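PDB 3DB7: putative calcium-regulated periplasmic protein from Bacteroides thetaiotaomicron, which is of unknown function but binds several calcium ions between its two subunits and may be a calcium-regulated member of the PepSY-like family of the periplasm. Local coordinates for residues 18-23 / 54-59; 45-48 / 52-55; 60-65 / 74-79; 105-108 / 112-115; 114-117 / 121-124. All blocks are in the same frame, centred on the assembly; numbering follows the deposited sequence. Where two conformers were deposited one is given.

Contact 1: 18-23 / 54-59. With CA (calcium ion), chain B; CA (calcium ion), chain C.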
# COMPACT_ATOMS: atom_id res chain seq x y z
N GLN A 18 -18.73 -2.31 14.73
CA GLN A 18 -20.16 -2.44 14.48
C GLN A 18 -20.79 -1.07 14.22
O GLN A 18 -21.61 -0.88 13.30
CB GLN A 18 -20.84 -3.10 15.67
CG GLN A 18 -20.43 -4.56 15.85
CD GLN A 18 -21.24 -5.26 16.89
OE1 GLN A 18 -22.47 -5.30 16.78
NE2 GLN A 18 -20.60 -5.75 17.96
N GLN A 19 -20.38 -0.08 14.98
CA GLN A 19 -20.91 1.27 14.78
C GLN A 19 -20.46 1.86 13.45
O GLN A 19 -21.24 2.50 12.75
CB GLN A 19 -20.50 2.19 15.93
CG GLN A 19 -21.20 1.89 17.29
CD GLN A 19 -20.42 2.35 18.52
OE1 GLN A 19 -20.65 1.86 19.63
NE2 GLN A 19 -19.47 3.25 18.31
N PHE A 20 -19.23 1.60 13.08
CA PHE A 20 -18.69 2.12 11.83
C PHE A 20 -19.46 1.58 10.64
O PHE A 20 -19.78 2.29 9.69
CB PHE A 20 -17.21 1.79 11.74
CG PHE A 20 -16.50 2.40 10.56
CD1 PHE A 20 -15.94 3.64 10.67
CD2 PHE A 20 -16.33 1.71 9.39
CE1 PHE A 20 -15.24 4.19 9.60
CE2 PHE A 20 -15.60 2.29 8.32
CZ PHE A 20 -15.07 3.52 8.47
N ILE A 21 -19.75 0.29 10.66
CA ILE A 21 -20.50 -0.39 9.59
C ILE A 21 -21.89 0.21 9.44
O ILE A 21 -22.35 0.51 8.37
CB ILE A 21 -20.56 -1.95 9.89
CG1 ILE A 21 -19.14 -2.56 9.77
CG2 ILE A 21 -21.56 -2.68 8.96
CD1 ILE A 21 -19.09 -3.89 10.39
N LYS A 22 -22.54 0.40 10.58
CA LYS A 22 -23.88 0.97 10.57
C LYS A 22 -23.84 2.41 10.09
O LYS A 22 -24.72 2.83 9.33
CB LYS A 22 -24.53 0.82 11.95
CG LYS A 22 -24.93 -0.63 12.13
CD LYS A 22 -25.33 -1.03 13.51
CE LYS A 22 -25.96 -2.43 13.47
NZ LYS A 22 -27.24 -2.46 12.68
N GLN A 23 -22.81 3.14 10.49
CA GLN A 23 -22.69 4.56 10.14
C GLN A 23 -22.51 4.73 8.65
O GLN A 23 -23.18 5.57 8.00
CB GLN A 23 -21.55 5.22 10.87
CG GLN A 23 -21.41 6.72 10.56
CD GLN A 23 -22.67 7.48 10.91
OE1 GLN A 23 -23.30 7.21 11.94
NE2 GLN A 23 -23.07 8.41 10.03
N VAL A 54 -13.92 -3.82 4.73
CA VAL A 54 -13.29 -2.98 5.73
C VAL A 54 -12.51 -3.85 6.68
O VAL A 54 -12.98 -4.94 7.06
CB VAL A 54 -14.30 -2.16 6.58
CG1 VAL A 54 -13.58 -1.28 7.61
CG2 VAL A 54 -15.16 -1.28 5.66
N GLU A 55 -11.31 -3.43 7.05
CA GLU A 55 -10.52 -4.09 8.08
C GLU A 55 -10.32 -3.15 9.22
O GLU A 55 -10.06 -1.95 9.02
CB GLU A 55 -9.17 -4.55 7.55
CG GLU A 55 -8.40 -5.42 8.54
CD GLU A 55 -7.33 -6.26 7.87
OE1 GLU A 55 -6.87 -5.92 6.71
OE2 GLU A 55 -6.96 -7.27 8.48
N PHE A 56 -10.41 -3.71 10.43
CA PHE A 56 -10.32 -3.00 11.69
C PHE A 56 -9.22 -3.59 12.54
O PHE A 56 -8.93 -4.79 12.48
CB PHE A 56 -11.63 -3.10 12.48
CG PHE A 56 -12.86 -2.66 11.74
CD1 PHE A 56 -13.29 -1.33 11.85
CD2 PHE A 56 -13.66 -3.55 11.05
CE1 PHE A 56 -14.44 -0.93 11.22
CE2 PHE A 56 -14.82 -3.14 10.41
CZ PHE A 56 -15.20 -1.85 10.50
N ASP A 57 -8.64 -2.73 13.35
CA ASP A 57 -7.68 -3.24 14.36
C ASP A 57 -8.42 -3.92 15.48
O ASP A 57 -9.65 -3.98 15.47
CB ASP A 57 -6.72 -2.13 14.85
CG ASP A 57 -7.35 -1.08 15.69
OD1 ASP A 57 -8.47 -1.23 16.19
OD2 ASP A 57 -6.61 -0.08 15.95
N LYS A 58 -7.65 -4.42 16.44
CA LYS A 58 -8.21 -5.21 17.53
C LYS A 58 -9.18 -4.42 18.39
O LYS A 58 -10.03 -5.02 19.10
CB LYS A 58 -7.08 -5.80 18.43
CG LYS A 58 -6.30 -4.75 19.13
CD LYS A 58 -5.10 -5.30 19.92
CE LYS A 58 -4.42 -4.18 20.67
N LYS A 59 -9.09 -3.09 18.31
CA LYS A 59 -9.99 -2.20 19.06
C LYS A 59 -11.22 -1.75 18.27
O LYS A 59 -12.06 -1.01 18.77
CB LYS A 59 -9.24 -0.95 19.53
CG LYS A 59 -8.13 -1.25 20.51
CD LYS A 59 -7.41 0.04 20.94
CA CA B . -6.15 -8.29 6.34
CA CA C . -5.45 -4.69 5.37
O HOH W 1 -4.40 -2.59 4.62
O HOH W 2 -5.58 -3.22 7.28
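Helix 15-24 packs on one face of the antiparallel sheet of this PepSY-like protein, and Phe-20 and Ile-21 of the helix meet Val-54 and Phe-56 of strand 53-56. The helix runs nearly antiparallel to the strand, at 155°, with the two axes 10.6 Å apart at their closest. The Phe-56 ring points at the helix and puts CE1 and CZ foremost. Phe-20 meets it at the rim: its CD2 lies 3.7 Å from Phe-56 CE1, close to the plane of the Phe-56 ring. The two ring planes are almost perpendicular, at 87°, and the rings cross at a slant. Ile-21 reaches the same ring with its CG1 branch, which comes 4.1 Å from Phe-56 CZ. A chi1 of -67°, with CG1 beside the backbone N, sends this branch toward Phe-56. Val-54 uses CG1, which is 4.2 Å from Phe-20 CE2. The same methyl also lies over one face of the Phe-56 ring, toward its rim. Val-46 of strand 41-48, Trp-62 of strand 62-66 and Met-13 also touch Phe-56. Between Val-54 and Phe-56, Glu-55 leaves the other face of the sheet. Its OE1 bridges two calcium ions, at 2.3 Å from the calcium of chain C and 2.5 Å from that of chain B. Asp-124 of the second subunit is a further ligand of these calcium ions. No hydrogen bond joins helix and strand. The contact is wholly apolar, and the strand therefore offers the helix an apolar face while its acidic face holds metal.

Contact 2: 45-48 / 52-55. With CA (calcium ion), chain B; CA (calcium ion), chain C.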
# COMPACT_ATOMS: atom_id res chain seq x y z
N GLU A 45 -12.05 -8.40 9.64
CA GLU A 45 -12.41 -8.00 8.29
C GLU A 45 -13.88 -8.28 8.08
O GLU A 45 -14.41 -9.33 8.49
CB GLU A 45 -11.60 -8.77 7.23
CG GLU A 45 -10.09 -8.41 7.09
CD GLU A 45 -9.42 -8.93 5.85
OE1 GLU A 45 -9.87 -9.88 5.20
OE2 GLU A 45 -8.35 -8.38 5.55
N VAL A 46 -14.56 -7.36 7.41
CA VAL A 46 -15.94 -7.57 6.95
C VAL A 46 -16.01 -7.31 5.47
O VAL A 46 -15.55 -6.28 5.01
CB VAL A 46 -16.94 -6.67 7.76
CG1 VAL A 46 -16.71 -5.16 7.50
CG2 VAL A 46 -18.41 -7.06 7.50
N ILE A 47 -16.51 -8.29 4.70
CA ILE A 47 -16.67 -8.20 3.26
C ILE A 47 -18.16 -8.08 2.99
O ILE A 47 -18.98 -8.84 3.53
CB ILE A 47 -16.08 -9.44 2.50
CG1 ILE A 47 -14.63 -9.69 2.90
CG2 ILE A 47 -16.26 -9.28 0.98
CD1 ILE A 47 -14.47 -10.24 4.26
N PHE A 48 -18.54 -7.15 2.12
CA PHE A 48 -19.94 -6.90 1.80
C PHE A 48 -20.29 -7.69 0.53
O PHE A 48 -19.39 -8.18 -0.18
CB PHE A 48 -20.12 -5.41 1.60
CG PHE A 48 -19.91 -4.63 2.85
CD1 PHE A 48 -20.86 -4.65 3.89
CD2 PHE A 48 -18.77 -3.86 3.01
CE1 PHE A 48 -20.65 -3.92 5.05
CE2 PHE A 48 -18.59 -3.11 4.19
CZ PHE A 48 -19.49 -3.15 5.20
N ASN A 52 -16.88 -5.09 -1.53
CA ASN A 52 -16.12 -4.13 -0.73
C ASN A 52 -15.76 -4.69 0.64
O ASN A 52 -16.41 -5.67 1.07
CB ASN A 52 -16.93 -2.84 -0.57
CG ASN A 52 -17.05 -2.07 -1.87
OD1 ASN A 52 -16.27 -2.29 -2.79
ND2 ASN A 52 -18.03 -1.15 -1.92
N LYS A 53 -14.74 -4.14 1.27
CA LYS A 53 -14.21 -4.68 2.52
C LYS A 53 -13.75 -3.58 3.44
O LYS A 53 -13.18 -2.56 2.99
CB LYS A 53 -13.01 -5.63 2.24
CG LYS A 53 -12.54 -6.41 3.44
CD LYS A 53 -11.14 -7.00 3.24
CE LYS A 53 -10.05 -5.98 3.49
NZ LYS A 53 -8.66 -6.52 3.40
N VAL A 54 -13.92 -3.82 4.73
CA VAL A 54 -13.29 -2.98 5.73
C VAL A 54 -12.51 -3.85 6.68
O VAL A 54 -12.98 -4.94 7.06
CB VAL A 54 -14.30 -2.16 6.58
CG1 VAL A 54 -13.58 -1.28 7.61
CG2 VAL A 54 -15.16 -1.28 5.66
N GLU A 55 -11.31 -3.43 7.05
CA GLU A 55 -10.52 -4.09 8.08
C GLU A 55 -10.32 -3.15 9.22
O GLU A 55 -10.06 -1.95 9.02
CB GLU A 55 -9.17 -4.55 7.55
CG GLU A 55 -8.40 -5.42 8.54
CD GLU A 55 -7.33 -6.26 7.87
OE1 GLU A 55 -6.87 -5.92 6.71
OE2 GLU A 55 -6.96 -7.27 8.48
CA CA B . -6.15 -8.29 6.34
CA CA C . -5.45 -4.69 5.37
O HOH W 1 -4.40 -2.59 4.62
O HOH W 2 -5.58 -3.22 7.28
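Glu-45 and Glu-55 face each other across the hairpin of strands 41-48 and 53-56, with their carboxylate planes turned 75° apart. Both reach the calcium of chain B. Glu-45 gives it OE2 at 2.3 Å, while Glu-55 OE2, at 2.5 Å from the ion, is the second oxygen of a bidentate grip. Glu-55 also reaches the calcium of chain C. Glu-45 OE2 and Glu-55 OE1 are only 3.1 Å apart, a closeness that the shared metal makes possible. Lys-53 lies on the same face. Its chain bends at CG-CD (chi3 80°) and carries NZ over the Glu-45 carboxylate. NZ meets Glu-45 OE2 from above the carboxylate plane at 2.9 Å, as a salt bridge. The same NZ also donates to Glu-64. Ile-47 CG1 rests against Lys-53 CG at 3.9 Å. On the other face, Val-46 and Val-54 lie side by side and point the same way, in the Val-46 conformer given. The Phe-48 ring takes Val-54 CG2 at its edge, 4.2 Å from CE2, and stacks on Phe-25. Val-46 and Val-54 form a hydrogen-bonded pair, and Phe-48 N binds Asn-52 O. Glu-36 and residues of the second subunit, among them Asp-126, complete the chain B calcium site, and Ser-43 OG binds Glu-55 OE2. The two calcium ions and the Lys-53 ammonium probably offset the crowded negative charge and favour ionised carboxylates.

Contact 3: 60-65 / 74-79. With CA (calcium ion), chain C.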
# COMPACT_ATOMS: atom_id res chain seq x y z
N GLY A 60 -11.30 -2.15 17.02
CA GLY A 60 -12.41 -1.74 16.19
C GLY A 60 -12.20 -0.43 15.45
O GLY A 60 -13.17 0.13 14.90
N ASN A 61 -10.97 0.08 15.43
CA ASN A 61 -10.66 1.28 14.65
C ASN A 61 -10.34 0.86 13.24
O ASN A 61 -9.48 0.01 13.03
CB ASN A 61 -9.46 1.98 15.23
CG ASN A 61 -9.69 2.44 16.62
OD1 ASN A 61 -8.98 2.05 17.55
ND2 ASN A 61 -10.65 3.31 16.77
N TRP A 62 -10.99 1.48 12.26
CA TRP A 62 -10.71 1.09 10.88
C TRP A 62 -9.26 1.31 10.54
O TRP A 62 -8.66 2.33 10.95
CB TRP A 62 -11.63 1.78 9.88
CG TRP A 62 -11.45 3.24 9.70
CD1 TRP A 62 -12.09 4.23 10.38
CD2 TRP A 62 -10.60 3.89 8.73
NE1 TRP A 62 -11.67 5.48 9.90
CE2 TRP A 62 -10.77 5.28 8.89
CE3 TRP A 62 -9.68 3.43 7.76
CZ2 TRP A 62 -10.08 6.20 8.12
CZ3 TRP A 62 -9.03 4.34 7.01
CH2 TRP A 62 -9.25 5.71 7.18
N GLU A 63 -8.72 0.39 9.73
CA GLU A 63 -7.37 0.52 9.18
C GLU A 63 -7.35 0.47 7.65
O GLU A 63 -6.42 0.99 7.04
CB GLU A 63 -6.43 -0.54 9.73
CG GLU A 63 -6.02 -0.28 11.16
CD GLU A 63 -5.06 -1.28 11.77
OE1 GLU A 63 -5.26 -2.49 11.60
OE2 GLU A 63 -4.17 -0.80 12.52
N GLU A 64 -8.40 -0.12 7.04
CA GLU A 64 -8.49 -0.24 5.59
C GLU A 64 -9.92 -0.19 5.21
O GLU A 64 -10.73 -0.93 5.77
CB GLU A 64 -7.88 -1.56 5.12
CG GLU A 64 -8.02 -1.81 3.63
CD GLU A 64 -7.65 -3.25 3.19
OE1 GLU A 64 -7.19 -4.09 4.03
OE2 GLU A 64 -7.84 -3.53 2.00
N VAL A 65 -10.29 0.68 4.31
CA VAL A 65 -11.60 0.69 3.69
C VAL A 65 -11.38 0.54 2.19
O VAL A 65 -10.87 1.47 1.54
CB VAL A 65 -12.36 2.01 3.99
CG1 VAL A 65 -13.70 2.01 3.26
CG2 VAL A 65 -12.53 2.18 5.50
N VAL A 74 -17.40 9.46 1.61
CA VAL A 74 -16.58 10.66 1.78
C VAL A 74 -16.41 11.02 3.24
O VAL A 74 -15.37 11.54 3.63
CB VAL A 74 -17.17 11.89 0.99
CG1 VAL A 74 -16.37 13.20 1.27
CG2 VAL A 74 -17.15 11.60 -0.50
N ALA A 75 -17.43 10.73 4.05
CA ALA A 75 -17.33 11.10 5.47
C ALA A 75 -16.09 10.50 6.15
O ALA A 75 -15.61 11.04 7.11
CB ALA A 75 -18.59 10.65 6.21
N ILE A 76 -15.63 9.34 5.66
CA ILE A 76 -14.45 8.64 6.22
C ILE A 76 -13.13 9.35 5.88
O ILE A 76 -12.13 9.18 6.57
CB ILE A 76 -14.39 7.21 5.61
CG1 ILE A 76 -15.61 6.41 6.06
CG2 ILE A 76 -13.12 6.42 6.03
CD1 ILE A 76 -15.82 5.09 5.29
N ILE A 77 -13.10 10.10 4.78
CA ILE A 77 -11.88 10.71 4.27
C ILE A 77 -11.57 12.05 4.96
O ILE A 77 -12.43 12.96 4.98
CB ILE A 77 -12.03 10.97 2.75
CG1 ILE A 77 -12.43 9.68 2.01
CG2 ILE A 77 -10.76 11.55 2.18
CD1 ILE A 77 -12.84 9.91 0.60
N PRO A 78 -10.38 12.18 5.56
CA PRO A 78 -10.07 13.46 6.20
C PRO A 78 -10.23 14.62 5.23
O PRO A 78 -9.89 14.50 4.05
CB PRO A 78 -8.61 13.30 6.65
CG PRO A 78 -8.41 11.78 6.80
CD PRO A 78 -9.34 11.14 5.80
N ALA A 79 -10.78 15.73 5.73
CA ALA A 79 -11.11 16.83 4.86
C ALA A 79 -9.94 17.31 4.04
O ALA A 79 -10.08 17.64 2.86
CB ALA A 79 -11.70 18.02 5.68
CA CA C . -5.45 -4.69 5.37
O HOH W 1 -4.40 -2.59 4.62
O HOH W 2 -5.58 -3.22 7.28
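Apolar contact between Trp-62 and Ile-76 joins strand 62-66 to the loop that leads into helix 79-88. Ile-76 CG2 sits over one face of the indole. It lies 4.1 Å from the centroid of the six-membered ring and 27° off the ring normal, a CH-pi contact. The nearest ring atom is Trp-62 CZ2, at 3.7 Å from Ile-76 CG2. Two torsions bring the groups together. Trp-62 CG stands between its backbone N and carbonyl carbon (chi1 69°), and CG2 of Ile-76 is trans to the backbone N. Val-65 makes a second, lighter apolar contact: its CG1 is 4.3 Å from Ile-76 CD1. The other methyl of Val-65, CG2, lies over the same indole face as Ile-76 CG2. This face is thus shared by a methyl from each segment.

No hydrogen bond crosses between the segments. Within 74-79, Ile-77 N binds Val-74 O at 2.9 Å and closes the short 3-10 turn that presents Ile-76. The metal chemistry belongs to the strand alone. Glu-64 extends from the other side of the sheet and binds the calcium of chain C through OE1, at 2.3 Å. Glu-63 and Glu-64 both face Glu-55, which makes a classic beta bulge.

Arg-99 makes a cation-pi contact with Trp-62, and Phe-20 of helix 15-24 meets the indole ring. Ile-76 also touches Phe-20 and His-24 of that helix, while Val-65 touches Ile-97 of strand 94-99. The contact therefore lies where helix 15-24, strand 94-99 and the approach to helix 79-88 come together.

Contact 4: 105-108 / 112-115. With CA (calcium ion), chain D.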
# COMPACT_ATOMS: atom_id res chain seq x y z
N GLU A 105 -2.74 6.12 3.27
CA GLU A 105 -2.63 5.81 1.83
C GLU A 105 -4.01 6.00 1.22
O GLU A 105 -5.05 5.72 1.86
CB GLU A 105 -2.29 4.34 1.59
CG GLU A 105 -0.85 3.89 1.94
CD GLU A 105 -0.64 2.38 1.71
OE1 GLU A 105 -1.45 1.74 0.99
OE2 GLU A 105 0.34 1.84 2.27
N VAL A 106 -4.04 6.53 -0.01
CA VAL A 106 -5.26 6.66 -0.77
C VAL A 106 -5.04 6.15 -2.19
O VAL A 106 -4.05 6.53 -2.83
CB VAL A 106 -5.61 8.15 -0.82
CG1 VAL A 106 -6.77 8.38 -1.65
CG2 VAL A 106 -5.83 8.66 0.67
N LYS A 107 -5.92 5.27 -2.67
CA LYS A 107 -5.84 4.74 -4.04
C LYS A 107 -7.00 5.28 -4.82
O LYS A 107 -8.16 5.17 -4.38
CB LYS A 107 -5.90 3.21 -4.06
CG LYS A 107 -5.79 2.57 -5.41
CD LYS A 107 -4.35 2.36 -5.82
CE LYS A 107 -4.23 1.45 -7.05
NZ LYS A 107 -2.91 1.60 -7.73
N LEU A 108 -6.72 5.87 -5.97
CA LEU A 108 -7.75 6.55 -6.74
C LEU A 108 -8.16 5.67 -7.93
O LEU A 108 -7.40 4.77 -8.36
CB LEU A 108 -7.24 7.89 -7.30
CG LEU A 108 -6.71 8.87 -6.26
CD1 LEU A 108 -6.20 10.18 -6.93
CD2 LEU A 108 -7.70 9.12 -5.16
N THR A 112 -3.67 6.16 -9.48
CA THR A 112 -2.71 6.93 -8.65
C THR A 112 -2.87 6.56 -7.19
O THR A 112 -3.99 6.35 -6.69
CB THR A 112 -2.96 8.38 -8.80
OG1 THR A 112 -2.71 8.78 -10.16
CG2 THR A 112 -2.09 9.24 -7.91
N GLU A 113 -1.75 6.49 -6.49
CA GLU A 113 -1.75 6.24 -5.06
C GLU A 113 -1.04 7.43 -4.39
O GLU A 113 0.02 7.85 -4.86
CB GLU A 113 -1.00 4.96 -4.70
CG GLU A 113 -1.56 3.72 -5.37
CD GLU A 113 -0.85 2.42 -4.91
OE1 GLU A 113 -0.08 2.44 -3.92
OE2 GLU A 113 -1.12 1.37 -5.53
N LEU A 114 -1.68 7.97 -3.36
CA LEU A 114 -1.15 9.10 -2.63
C LEU A 114 -0.91 8.69 -1.21
O LEU A 114 -1.65 7.87 -0.68
CB LEU A 114 -2.19 10.24 -2.63
CG LEU A 114 -2.75 10.71 -3.98
CD1 LEU A 114 -3.86 11.71 -3.73
CD2 LEU A 114 -1.64 11.27 -4.85
N LYS A 115 0.12 9.22 -0.60
CA LYS A 115 0.36 9.02 0.84
C LYS A 115 0.48 10.37 1.49
O LYS A 115 1.08 11.29 0.94
CB LYS A 115 1.64 8.21 1.04
CG LYS A 115 1.49 6.76 0.61
CD LYS A 115 2.79 5.93 0.76
CE LYS A 115 3.21 5.81 2.16
NZ LYS A 115 4.48 4.94 2.30
CA CA D . 1.70 1.51 4.08
O HOH W 3 2.17 2.89 5.70
O HOH W 4 2.87 3.58 4.00
O HOH W 5 3.31 1.27 5.74
O HOH W 6 1.82 -0.02 5.81
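Lys-107 and Glu-113 form a salt bridge across the hairpin of strands 103-108 and 113-117. Lys-107 NZ donates at 2.8 Å to the anti lone pair of Glu-113 OE2, on the side away from OE1. The lysine chain bends early, at CB-CG (chi2 86°), and so turns across the extended glutamate instead of running out from the sheet. NZ has a second acceptor in Arg-111 O, in the turn of the hairpin. Next to this pair, in the Glu-105 conformer given, Glu-105 and Lys-115 lie side by side and point the same way. Glu-105 CG and Lys-115 CG are 3.9 Å apart, but the charged ends diverge. In the same conformer Glu-105 OE2 binds the calcium of chain D at 2.3 Å. Water also binds this ion, at positions too close together to be filled at once.

The backbone sets these pairs. Val-106 N bonds to Leu-114 O, and Leu-114 N to Val-106 O, each at 2.8 Å, and Leu-108 N bonds to Thr-112 O. On the opposite face Leu-108 CD1 meets Leu-114 CD1 at 4.2 Å. Further out, Val-85 of helix 79-88 touches both leucines, and Thr-112 OG1 is hydrogen-bonded to Asn-127. One face is thus apolar and packed on a helix. The other carries one salt bridge and a calcium-bound glutamate. Glu-105 of the second subunit binds the same ion, so this calcium links the two chains.

Contact 5: 114-117 / 121-124. With CA (calcium ion), chain E; CA (calcium ion), chain F.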
# COMPACT_ATOMS: atom_id res chain seq x y z
N LEU A 114 -1.68 7.97 -3.36
CA LEU A 114 -1.15 9.10 -2.63
C LEU A 114 -0.91 8.69 -1.21
O LEU A 114 -1.65 7.87 -0.68
CB LEU A 114 -2.19 10.24 -2.63
CG LEU A 114 -2.75 10.71 -3.98
CD1 LEU A 114 -3.86 11.71 -3.73
CD2 LEU A 114 -1.64 11.27 -4.85
N LYS A 115 0.12 9.22 -0.60
CA LYS A 115 0.36 9.02 0.84
C LYS A 115 0.48 10.37 1.49
O LYS A 115 1.08 11.29 0.94
CB LYS A 115 1.64 8.21 1.04
CG LYS A 115 1.49 6.76 0.61
CD LYS A 115 2.79 5.93 0.76
CE LYS A 115 3.21 5.81 2.16
NZ LYS A 115 4.48 4.94 2.30
N PHE A 116 -0.06 10.44 2.69
CA PHE A 116 -0.06 11.67 3.51
C PHE A 116 0.45 11.29 4.91
O PHE A 116 0.10 10.20 5.44
CB PHE A 116 -1.44 12.26 3.63
CG PHE A 116 -2.05 12.62 2.34
CD1 PHE A 116 -2.70 11.66 1.56
CD2 PHE A 116 -2.00 13.93 1.88
CE1 PHE A 116 -3.27 12.01 0.34
CE2 PHE A 116 -2.59 14.28 0.69
CZ PHE A 116 -3.22 13.33 -0.08
N ASP A 117 1.16 12.19 5.56
CA ASP A 117 1.43 11.99 6.98
C ASP A 117 0.16 12.28 7.78
O ASP A 117 -0.90 12.61 7.23
CB ASP A 117 2.70 12.77 7.43
CG ASP A 117 2.49 14.29 7.50
OD1 ASP A 117 1.33 14.75 7.45
OD2 ASP A 117 3.53 15.02 7.58
N ASN A 121 0.06 16.18 5.34
CA ASN A 121 1.06 16.64 4.36
C ASN A 121 1.36 15.51 3.37
O ASN A 121 1.49 14.36 3.74
CB ASN A 121 2.35 17.03 5.02
CG ASN A 121 2.14 18.15 6.01
OD1 ASN A 121 1.69 19.21 5.65
ND2 ASN A 121 2.46 17.90 7.28
N LEU A 122 1.38 15.85 2.09
CA LEU A 122 1.70 14.88 1.07
C LEU A 122 3.11 14.37 1.21
O LEU A 122 4.04 15.17 1.35
CB LEU A 122 1.56 15.54 -0.31
CG LEU A 122 1.71 14.62 -1.50
CD1 LEU A 122 0.44 13.69 -1.64
CD2 LEU A 122 1.92 15.40 -2.81
N ILE A 123 3.28 13.06 1.19
CA ILE A 123 4.62 12.47 1.26
C ILE A 123 4.94 11.48 0.14
O ILE A 123 6.07 11.01 0.04
CB ILE A 123 4.87 11.82 2.64
CG1 ILE A 123 3.90 10.67 2.94
CG2 ILE A 123 4.90 12.95 3.77
CD1 ILE A 123 4.22 9.91 4.23
N ASP A 124 3.97 11.21 -0.74
CA ASP A 124 4.25 10.38 -1.93
C ASP A 124 3.11 10.49 -2.92
O ASP A 124 1.95 10.54 -2.55
CB ASP A 124 4.39 8.92 -1.54
CG ASP A 124 5.14 8.06 -2.57
OD1 ASP A 124 5.51 8.58 -3.64
OD2 ASP A 124 5.31 6.85 -2.23
CA CA E . 6.19 5.25 -3.82
CA CA F . 6.41 8.50 -5.78
O HOH W 7 6.18 6.31 0.36
O HOH W 8 8.00 5.06 -2.23
O HOH W 9 5.50 3.42 -2.31
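Strands 113-117 and 122-126 form an antiparallel hairpin with a classic beta bulge, in which Lys-115 O accepts from Ile-123 N at 2.8 Å and weakly from Asp-124 N. Lys-115 N returns a bond to Asp-124 O. The bulge shifts the register by one residue, so that Phe-116 pairs with Leu-122. Leu-122 CD1 lies over one face of the Phe-116 ring, 4.2 Å from its centroid, as a CH-pi contact. Ile-81 and Tyr-84 of helix 79-88 pack on this pair. Near the turn, Asp-117 grips Asn-121 with both oxygens. Its OD1 takes the backbone N of Asn-121 at 2.8 Å, from above the carboxylate plane. Its OD2 takes Asn-121 ND2 at 3.1 Å through the syn lone pair. Asp-117 CG stands between its own N and carbonyl carbon (chi1 72°), which turns the carboxylate to the turn. The Asp-124 carboxylate spans two calcium ions, OD2 to chain E and OD1 to chain F. Glu-55 and Glu-64 of the second subunit share in these sites. Water 7 joins the lysine to this site: it accepts from Lys-115 NZ at 2.9 Å and donates to Asp-124 OD2 at 2.8 Å.

How the contacts relate
All five contacts reach one antiparallel sheet whose strands follow chain order. Contacts 1 and 2 share Val-54 and Glu-55 on strand 53-56, and their centres are 9 Å apart. Contact 3 follows on the next strand, 62-66, and touches both. Contacts 4 and 5 come last. They share Leu-114 and Lys-115 on strand 113-117, with centres also 9 Å apart. Contacts 1 and 5 lie on opposite sides of the chain's centre, about 24 Å apart between centres. The calcium ligands of contacts 1 to 3 are joined by Asp-124 of the second subunit, the residue that contact 5 contains. The outermost strand 122-126 of one subunit therefore meets inner strands of the other at calcium.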